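Local coordinates for antibiotic biosynthesis monooxygenase family protein (Shewanella oneidensis, PDB 2BBE) that is of unknown function but may act as a monooxygenase, as a small member of the dimeric alpha/beta-barrel superfamily, at residues V15-F20 with R61-E66; A33-I38 with Y50-S55; I9-I14 with T102-I107. All blocks are in the same frame, centred on the assembly; numbering follows the deposited sequence.

Overall arrangement
All three contacts involve one four-stranded antiparallel sheet, ordered 47-55, 61-68, 8-22, 95-107. Interaction 1 joins its two central strands, interaction 2 lays the end of helix 27-35 and the turn after it over strand 47-55, and interaction 3 lies at the other outermost strand, 95-107, where the sheet continues into the second subunit. Centres of interactions 1 and 2 lie about 8 Å apart, linked by a probable hydrogen bond from V65 N to E51 O at 2.8 Å. Interaction 3 lies about 16 Å from interaction 1, centre to centre, and V15 O with Y103 N (2.8 Å) joins them. A sulfate, probably from crystallisation, lies about 3 Å from the H104 side chain.

Interaction 1 (V15-F20 with R61-E66); sequences VCVASF and RVTFVE
V15-F20 and R61-E66 lie on the two central, antiparallel strands, 8-22 and 61-68, of the ferredoxin-like sheet. V15, beta-branched and so suited to an extended chain, makes a CA-H...O contact with E66 O. C16 and E66 form the first pair between these segments: C16 N meets E66 O at 3.0 Å from above the carbonyl plane, whereas E66 N approaches C16 O nearly along the C=O axis. E66 runs extended beyond CG, which brings OE1 to 3.7 Å from C16 CB and OE2 beside the A18 methyl. V17 belongs to the other face, where CG1, anti to the backbone N (chi1 178°), crosses T63 obliquely and meets its CG2 at 3.7 Å. A18 and F64 form a hydrogen-bonded pair with both donors in the carbonyl planes; a small alanine suits the helix-covered face it shares with C16, F20, V62, F64 and E66. S19 CB touches T63 OG1 at 3.2 Å, a hydroxyl that hydrogen-bonds Y103 of the second subunit. F20, its ring edge-to-face with Y86, makes the last pair: V62 N donates to F20 O and F20 N to V62 O at 2.8 Å, an oxygen also at the ring edge, 3.6 Å from F20 CD2.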
# COMPACT_ATOMS: atom_id res chain seq x y z
N VAL A 15 -1.45 -10.02 8.80
CA VAL A 15 -1.19 -10.28 7.38
C VAL A 15 -1.62 -11.72 7.08
O VAL A 15 -1.43 -12.61 7.91
CB VAL A 15 0.32 -10.04 7.04
CG1 VAL A 15 0.71 -10.66 5.64
CG2 VAL A 15 0.61 -8.51 7.05
N CYS A 16 -2.22 -11.94 5.92
CA CYS A 16 -2.56 -13.31 5.52
C CYS A 16 -2.17 -13.55 4.08
O CYS A 16 -2.42 -12.70 3.20
CB CYS A 16 -4.07 -13.61 5.72
SG CYS A 16 -4.57 -15.29 5.20
N VAL A 17 -1.56 -14.70 3.84
CA VAL A 17 -1.30 -15.16 2.48
C VAL A 17 -2.05 -16.48 2.29
O VAL A 17 -1.83 -17.43 3.05
CB VAL A 17 0.21 -15.35 2.19
CG1 VAL A 17 0.41 -15.88 0.76
CG2 VAL A 17 0.97 -14.00 2.37
N ALA A 18 -2.93 -16.53 1.31
CA ALA A 18 -3.78 -17.72 1.09
C ALA A 18 -3.65 -18.12 -0.38
O ALA A 18 -4.09 -17.38 -1.28
CB ALA A 18 -5.27 -17.39 1.47
N SER A 19 -3.02 -19.27 -0.63
CA SER A 19 -2.76 -19.72 -1.99
C SER A 19 -3.62 -20.92 -2.29
O SER A 19 -3.84 -21.77 -1.41
CB SER A 19 -1.28 -20.09 -2.20
OG SER A 19 -0.86 -21.14 -1.33
N PHE A 20 -4.10 -20.97 -3.53
CA PHE A 20 -5.00 -22.02 -3.98
C PHE A 20 -4.51 -22.59 -5.28
O PHE A 20 -4.28 -21.83 -6.24
CB PHE A 20 -6.42 -21.46 -4.15
CG PHE A 20 -6.96 -20.83 -2.90
CD1 PHE A 20 -7.59 -21.62 -1.93
CD2 PHE A 20 -6.75 -19.47 -2.65
CE1 PHE A 20 -8.05 -21.05 -0.74
CE2 PHE A 20 -7.20 -18.90 -1.47
CZ PHE A 20 -7.86 -19.68 -0.51
N ARG A 61 -1.91 -21.78 -9.90
CA ARG A 61 -1.91 -21.17 -8.56
C ARG A 61 -2.45 -19.74 -8.56
O ARG A 61 -1.98 -18.89 -9.33
CB ARG A 61 -0.48 -21.18 -7.97
CG ARG A 61 -0.36 -20.44 -6.62
CD ARG A 61 0.86 -20.89 -5.84
NE ARG A 61 0.72 -22.28 -5.40
CZ ARG A 61 1.45 -23.31 -5.79
NH1 ARG A 61 2.48 -23.15 -6.63
NH2 ARG A 61 1.16 -24.51 -5.30
N VAL A 62 -3.41 -19.47 -7.67
CA VAL A 62 -4.00 -18.14 -7.50
C VAL A 62 -3.89 -17.82 -5.99
O VAL A 62 -4.26 -18.67 -5.16
CB VAL A 62 -5.48 -18.13 -7.96
CG1 VAL A 62 -5.99 -16.71 -8.07
CG2 VAL A 62 -5.63 -18.83 -9.35
N THR A 63 -3.41 -16.63 -5.64
CA THR A 63 -3.05 -16.33 -4.24
C THR A 63 -3.55 -14.96 -3.78
O THR A 63 -3.35 -13.96 -4.48
CB THR A 63 -1.50 -16.39 -4.07
OG1 THR A 63 -1.06 -17.71 -4.38
CG2 THR A 63 -1.04 -15.99 -2.64
N PHE A 64 -4.19 -14.92 -2.61
CA PHE A 64 -4.53 -13.66 -1.97
C PHE A 64 -3.42 -13.19 -1.03
O PHE A 64 -2.88 -13.97 -0.23
CB PHE A 64 -5.85 -13.79 -1.14
CG PHE A 64 -7.09 -13.35 -1.88
CD1 PHE A 64 -7.22 -12.02 -2.33
CD2 PHE A 64 -8.15 -14.24 -2.09
CE1 PHE A 64 -8.38 -11.61 -3.01
CE2 PHE A 64 -9.30 -13.82 -2.75
CZ PHE A 64 -9.41 -12.53 -3.23
N VAL A 65 -3.12 -11.90 -1.11
CA VAL A 65 -2.22 -11.22 -0.19
C VAL A 65 -3.06 -10.19 0.55
O VAL A 65 -3.65 -9.28 -0.07
CB VAL A 65 -1.05 -10.56 -0.95
CG1 VAL A 65 -0.26 -9.57 -0.03
CG2 VAL A 65 -0.14 -11.68 -1.55
N GLU A 66 -3.15 -10.35 1.87
CA GLU A 66 -4.16 -9.65 2.66
C GLU A 66 -3.54 -8.97 3.87
O GLU A 66 -2.49 -9.41 4.36
CB GLU A 66 -5.23 -10.65 3.17
CG GLU A 66 -5.71 -11.70 2.14
CD GLU A 66 -6.66 -12.74 2.75
OE1 GLU A 66 -7.09 -12.60 3.92
OE2 GLU A 66 -7.00 -13.72 2.03

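Interaction 2 (A33-I38 with Y50-S55); sequences ALASLI and YELNVS
The Y50 ring is stacked with F64, meets the H77 ring with planes at about 70°, and turns its CD2-CE2 edge to I38. I38 CA lies in the ring plane at that edge, while I38 CG1 comes in obliquely, 3.9 Å from Y50 CD2. Y50 CG is anti to the backbone N (chi1 -162°), which sends the ring across to the turn; at its tip OH rests against the aliphatic part of L37, 3.8 Å from L37 CB. No hydrogen bond joins the segments; side chains in van der Waals contact, mostly apolar, carry the contact.

L52, two residues along the strand, is the second contact residue. Its CG is also anti to the backbone N (chi1 -169°), and the two methyls part: CD1 lies 3.8 Å from L34 CB, the two leucines crossing at about a right angle, while CD2 sits over the backbone of A35, 3.6 Å from A35 N. A methyl at A35 is small enough for this close approach of chain to chain. I38 touches both Y50 and L52, for its extended chain carries CD1 to 3.7 Å from L52 CB. The type I turn A35-I38, closed by I38 N to A35 O at 3.1 Å, brings L37 and I38 to the tyrosine.

This is helix-on-sheet packing in a ferredoxin-like fold. Helix 81-94 adds Y86 against L34 and I83 against L37 and Y50; strand 61-68 supplies V62 to L34 and L52. Through L52-S55 the sheet continues antiparallel into the second subunit.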
# COMPACT_ATOMS: atom_id res chain seq x y z
N ALA A 33 -13.97 -16.89 -9.10
CA ALA A 33 -14.57 -17.16 -7.79
C ALA A 33 -13.89 -16.31 -6.71
O ALA A 33 -14.56 -15.70 -5.86
CB ALA A 33 -14.48 -18.65 -7.45
N LEU A 34 -12.56 -16.27 -6.75
CA LEU A 34 -11.79 -15.47 -5.78
C LEU A 34 -11.99 -13.97 -6.04
O LEU A 34 -12.14 -13.17 -5.10
CB LEU A 34 -10.30 -15.84 -5.81
CG LEU A 34 -10.00 -17.26 -5.26
CD1 LEU A 34 -8.59 -17.70 -5.64
CD2 LEU A 34 -10.17 -17.32 -3.72
N ALA A 35 -11.99 -13.56 -7.31
CA ALA A 35 -12.14 -12.14 -7.62
C ALA A 35 -13.50 -11.62 -7.17
O ALA A 35 -13.64 -10.43 -6.83
CB ALA A 35 -11.90 -11.84 -9.11
N SER A 36 -14.51 -12.50 -7.18
CA SER A 36 -15.87 -12.11 -6.79
C SER A 36 -15.93 -11.67 -5.31
O SER A 36 -16.86 -10.93 -4.91
CB SER A 36 -16.88 -13.25 -7.05
OG SER A 36 -16.72 -14.24 -6.05
N LEU A 37 -14.96 -12.10 -4.51
CA LEU A 37 -14.91 -11.78 -3.08
C LEU A 37 -14.35 -10.38 -2.80
O LEU A 37 -14.51 -9.85 -1.70
CB LEU A 37 -14.03 -12.79 -2.30
CG LEU A 37 -14.37 -14.27 -2.47
CD1 LEU A 37 -13.34 -15.15 -1.76
CD2 LEU A 37 -15.80 -14.57 -1.99
N ILE A 38 -13.69 -9.80 -3.79
CA ILE A 38 -12.90 -8.58 -3.55
C ILE A 38 -13.73 -7.32 -3.21
O ILE A 38 -13.42 -6.63 -2.22
CB ILE A 38 -11.88 -8.33 -4.70
CG1 ILE A 38 -10.84 -9.45 -4.70
CG2 ILE A 38 -11.19 -6.94 -4.54
CD1 ILE A 38 -9.83 -9.37 -5.85
N TYR A 50 -6.41 -6.38 0.24
CA TYR A 50 -6.97 -7.66 -0.22
C TYR A 50 -6.72 -7.82 -1.71
O TYR A 50 -7.57 -7.47 -2.56
CB TYR A 50 -8.47 -7.68 0.09
CG TYR A 50 -9.12 -9.03 0.07
CD1 TYR A 50 -8.75 -10.03 0.99
CD2 TYR A 50 -10.14 -9.29 -0.83
CE1 TYR A 50 -9.39 -11.28 1.00
CE2 TYR A 50 -10.80 -10.54 -0.83
CZ TYR A 50 -10.41 -11.51 0.08
OH TYR A 50 -11.07 -12.71 0.06
N GLU A 51 -5.54 -8.34 -2.03
CA GLU A 51 -5.03 -8.34 -3.39
C GLU A 51 -4.94 -9.76 -3.92
O GLU A 51 -4.39 -10.64 -3.25
CB GLU A 51 -3.65 -7.69 -3.44
CG GLU A 51 -3.68 -6.21 -3.06
CD GLU A 51 -2.29 -5.60 -3.01
OE1 GLU A 51 -1.30 -6.31 -3.31
OE2 GLU A 51 -2.21 -4.40 -2.69
N LEU A 52 -5.48 -9.96 -5.12
CA LEU A 52 -5.46 -11.26 -5.79
C LEU A 52 -4.32 -11.32 -6.83
O LEU A 52 -4.01 -10.31 -7.47
CB LEU A 52 -6.82 -11.52 -6.46
CG LEU A 52 -7.09 -12.93 -7.01
CD1 LEU A 52 -6.96 -14.02 -5.90
CD2 LEU A 52 -8.49 -12.96 -7.67
N ASN A 53 -3.72 -12.49 -6.99
CA ASN A 53 -2.49 -12.65 -7.78
C ASN A 53 -2.50 -14.01 -8.48
O ASN A 53 -2.92 -15.02 -7.88
CB ASN A 53 -1.26 -12.56 -6.86
CG ASN A 53 -1.26 -11.32 -5.95
OD1 ASN A 53 -1.83 -11.32 -4.84
ND2 ASN A 53 -0.66 -10.26 -6.43
N VAL A 54 -2.05 -14.03 -9.73
CA VAL A 54 -1.91 -15.29 -10.48
C VAL A 54 -0.43 -15.59 -10.69
O VAL A 54 0.35 -14.71 -11.10
CB VAL A 54 -2.68 -15.26 -11.85
CG1 VAL A 54 -4.17 -15.28 -11.57
CG2 VAL A 54 -2.32 -14.00 -12.69
N SER A 55 -0.05 -16.83 -10.38
CA SER A 55 1.35 -17.24 -10.43
C SER A 55 1.92 -17.25 -11.83
O SER A 55 1.31 -17.79 -12.77
CB SER A 55 1.54 -18.62 -9.80
OG SER A 55 2.88 -19.06 -9.92

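Interaction 3 (I9-I14 with T102-I107); sequences INQQQI and TYHQVI
This is the edge, within this chain, of the ferredoxin-like sheet, which Y103-V106 carry on into the second subunit. Strand 8-22 is interrupted here: I9 and V106 still form an antiparallel non-hydrogen-bonded pair, but an Asx turn at N10 accompanies the departure of the next residues from T102-I107. N10 N donates to Q105 O at 2.8 Å, nearly along the C=O axis. The N10 side chain leaves with CG anti to the backbone N (chi1 -178°), and its OD1 folds back to accept two amides, Q12 N at 2.9 Å in the carbonyl plane and Q13 N at 3.0 Å from above it. Asparagine suits this place because its other branch, ND2, is a donor: it donates to A45 O of the third subunit and to a water, which in turn donates to Q105 OE1, an oxygen also bonded by K67.

Where the strands part, a second water replaces direct ladder bonds. It accepts from Q105 N at 2.8 Å and donates to both N10 O and Q13 O, satisfying three backbone groups.

H104 fills the bend. Its CG is anti to the carbonyl carbon (chi1 -71°), which slides the imidazole beneath the loop, with Q11 CA over one face in a CH-pi contact, 4.1 Å from the centroid. Q11, bent at chi2, curls back until Q11 NE2 stands 3.5 Å from H104 CE1, amide and ring planes 60° apart. The I9 side chain crosses that of H104 at about a right angle, with I9 CG2 against H104 CB, and I14 lies alongside the ring, with I14 CD1 3.8 Å from H104 NE2. Q13 O lies in the ring plane at the edge, and so does another water, hydrogen-bonded to H104 NE2 at 2.8 Å.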
# COMPACT_ATOMS: atom_id res chain seq x y z
N ILE A 9 8.40 -6.14 15.54
CA ILE A 9 7.22 -6.86 15.07
C ILE A 9 5.96 -6.05 15.45
O ILE A 9 5.79 -5.65 16.60
CB ILE A 9 7.17 -8.30 15.65
CG1 ILE A 9 8.44 -9.09 15.24
CG2 ILE A 9 5.89 -9.04 15.16
CD1 ILE A 9 8.59 -10.45 15.95
N ASN A 10 5.09 -5.79 14.48
CA ASN A 10 3.79 -5.19 14.76
C ASN A 10 2.88 -6.31 15.27
O ASN A 10 2.52 -7.23 14.52
CB ASN A 10 3.23 -4.53 13.49
CG ASN A 10 1.88 -3.85 13.71
OD1 ASN A 10 1.02 -4.34 14.42
ND2 ASN A 10 1.69 -2.72 13.04
N GLN A 11 2.52 -6.24 16.55
CA GLN A 11 1.76 -7.32 17.19
C GLN A 11 0.25 -7.18 16.99
O GLN A 11 -0.51 -8.05 17.41
CB GLN A 11 2.09 -7.42 18.68
CG GLN A 11 3.56 -7.81 18.97
CD GLN A 11 3.86 -9.27 18.65
OE1 GLN A 11 5.03 -9.67 18.53
NE2 GLN A 11 2.82 -10.08 18.52
N GLN A 12 -0.18 -6.09 16.36
CA GLN A 12 -1.62 -5.84 16.19
C GLN A 12 -2.14 -6.24 14.80
O GLN A 12 -3.09 -7.02 14.69
CB GLN A 12 -1.98 -4.37 16.49
CG GLN A 12 -3.47 -4.07 16.26
CD GLN A 12 -3.83 -2.59 16.32
OE1 GLN A 12 -3.31 -1.86 17.16
NE2 GLN A 12 -4.74 -2.15 15.41
N GLN A 13 -1.56 -5.66 13.76
CA GLN A 13 -2.06 -5.87 12.39
C GLN A 13 -1.82 -7.31 11.95
O GLN A 13 -0.87 -7.96 12.40
CB GLN A 13 -1.46 -4.86 11.42
CG GLN A 13 -1.90 -3.42 11.74
CD GLN A 13 -1.25 -2.41 10.83
OE1 GLN A 13 -1.01 -2.70 9.66
NE2 GLN A 13 -0.96 -1.22 11.35
N ILE A 14 -2.70 -7.80 11.08
CA ILE A 14 -2.66 -9.21 10.69
C ILE A 14 -2.48 -9.29 9.19
O ILE A 14 -3.24 -8.68 8.42
CB ILE A 14 -3.96 -9.97 11.11
CG1 ILE A 14 -4.07 -10.05 12.65
CG2 ILE A 14 -4.01 -11.36 10.45
CD1 ILE A 14 -2.98 -10.90 13.32
N THR A 102 -1.15 -17.01 8.41
CA THR A 102 -1.24 -15.64 8.93
C THR A 102 0.08 -15.23 9.56
O THR A 102 0.87 -16.09 9.99
CB THR A 102 -2.39 -15.46 9.97
OG1 THR A 102 -2.12 -16.28 11.11
CG2 THR A 102 -3.75 -15.84 9.34
N TYR A 103 0.31 -13.92 9.60
CA TYR A 103 1.58 -13.35 9.97
C TYR A 103 1.39 -12.04 10.75
O TYR A 103 0.32 -11.41 10.66
CB TYR A 103 2.33 -12.95 8.70
CG TYR A 103 2.77 -14.07 7.79
CD1 TYR A 103 1.93 -14.56 6.77
CD2 TYR A 103 4.06 -14.59 7.89
CE1 TYR A 103 2.38 -15.57 5.88
CE2 TYR A 103 4.51 -15.61 7.03
CZ TYR A 103 3.67 -16.08 6.03
OH TYR A 103 4.12 -17.06 5.17
N HIS A 104 2.44 -11.63 11.47
CA HIS A 104 2.64 -10.24 11.91
C HIS A 104 3.77 -9.64 11.07
O HIS A 104 4.77 -10.32 10.75
CB HIS A 104 3.06 -10.17 13.38
CG HIS A 104 1.95 -10.51 14.32
ND1 HIS A 104 2.07 -11.48 15.28
CD2 HIS A 104 0.71 -9.99 14.46
CE1 HIS A 104 0.95 -11.56 15.98
NE2 HIS A 104 0.10 -10.67 15.49
N GLN A 105 3.63 -8.36 10.76
CA GLN A 105 4.61 -7.67 9.95
C GLN A 105 5.80 -7.27 10.81
O GLN A 105 5.63 -6.89 11.97
CB GLN A 105 4.00 -6.45 9.25
CG GLN A 105 4.92 -5.84 8.17
CD GLN A 105 4.34 -4.60 7.49
OE1 GLN A 105 3.23 -4.16 7.80
NE2 GLN A 105 5.09 -4.02 6.59
N VAL A 106 6.99 -7.40 10.22
CA VAL A 106 8.25 -6.94 10.82
C VAL A 106 8.66 -5.60 10.17
O VAL A 106 8.91 -5.53 8.96
CB VAL A 106 9.41 -7.96 10.59
CG1 VAL A 106 10.75 -7.47 11.24
CG2 VAL A 106 9.02 -9.33 11.09
N ILE A 107 8.73 -4.56 10.99
CA ILE A 107 9.11 -3.22 10.55
C ILE A 107 10.59 -2.99 10.80
O ILE A 107 11.06 -3.06 11.94
CB ILE A 107 8.25 -2.13 11.28
CG1 ILE A 107 6.74 -2.42 11.11
CG2 ILE A 107 8.60 -0.72 10.76
CD1 ILE A 107 6.22 -2.22 9.64
O HOH W 1 1.49 -6.87 11.77
O HOH W 2 2.86 -2.58 10.31
O HOH W 3 -2.35 -10.68 16.84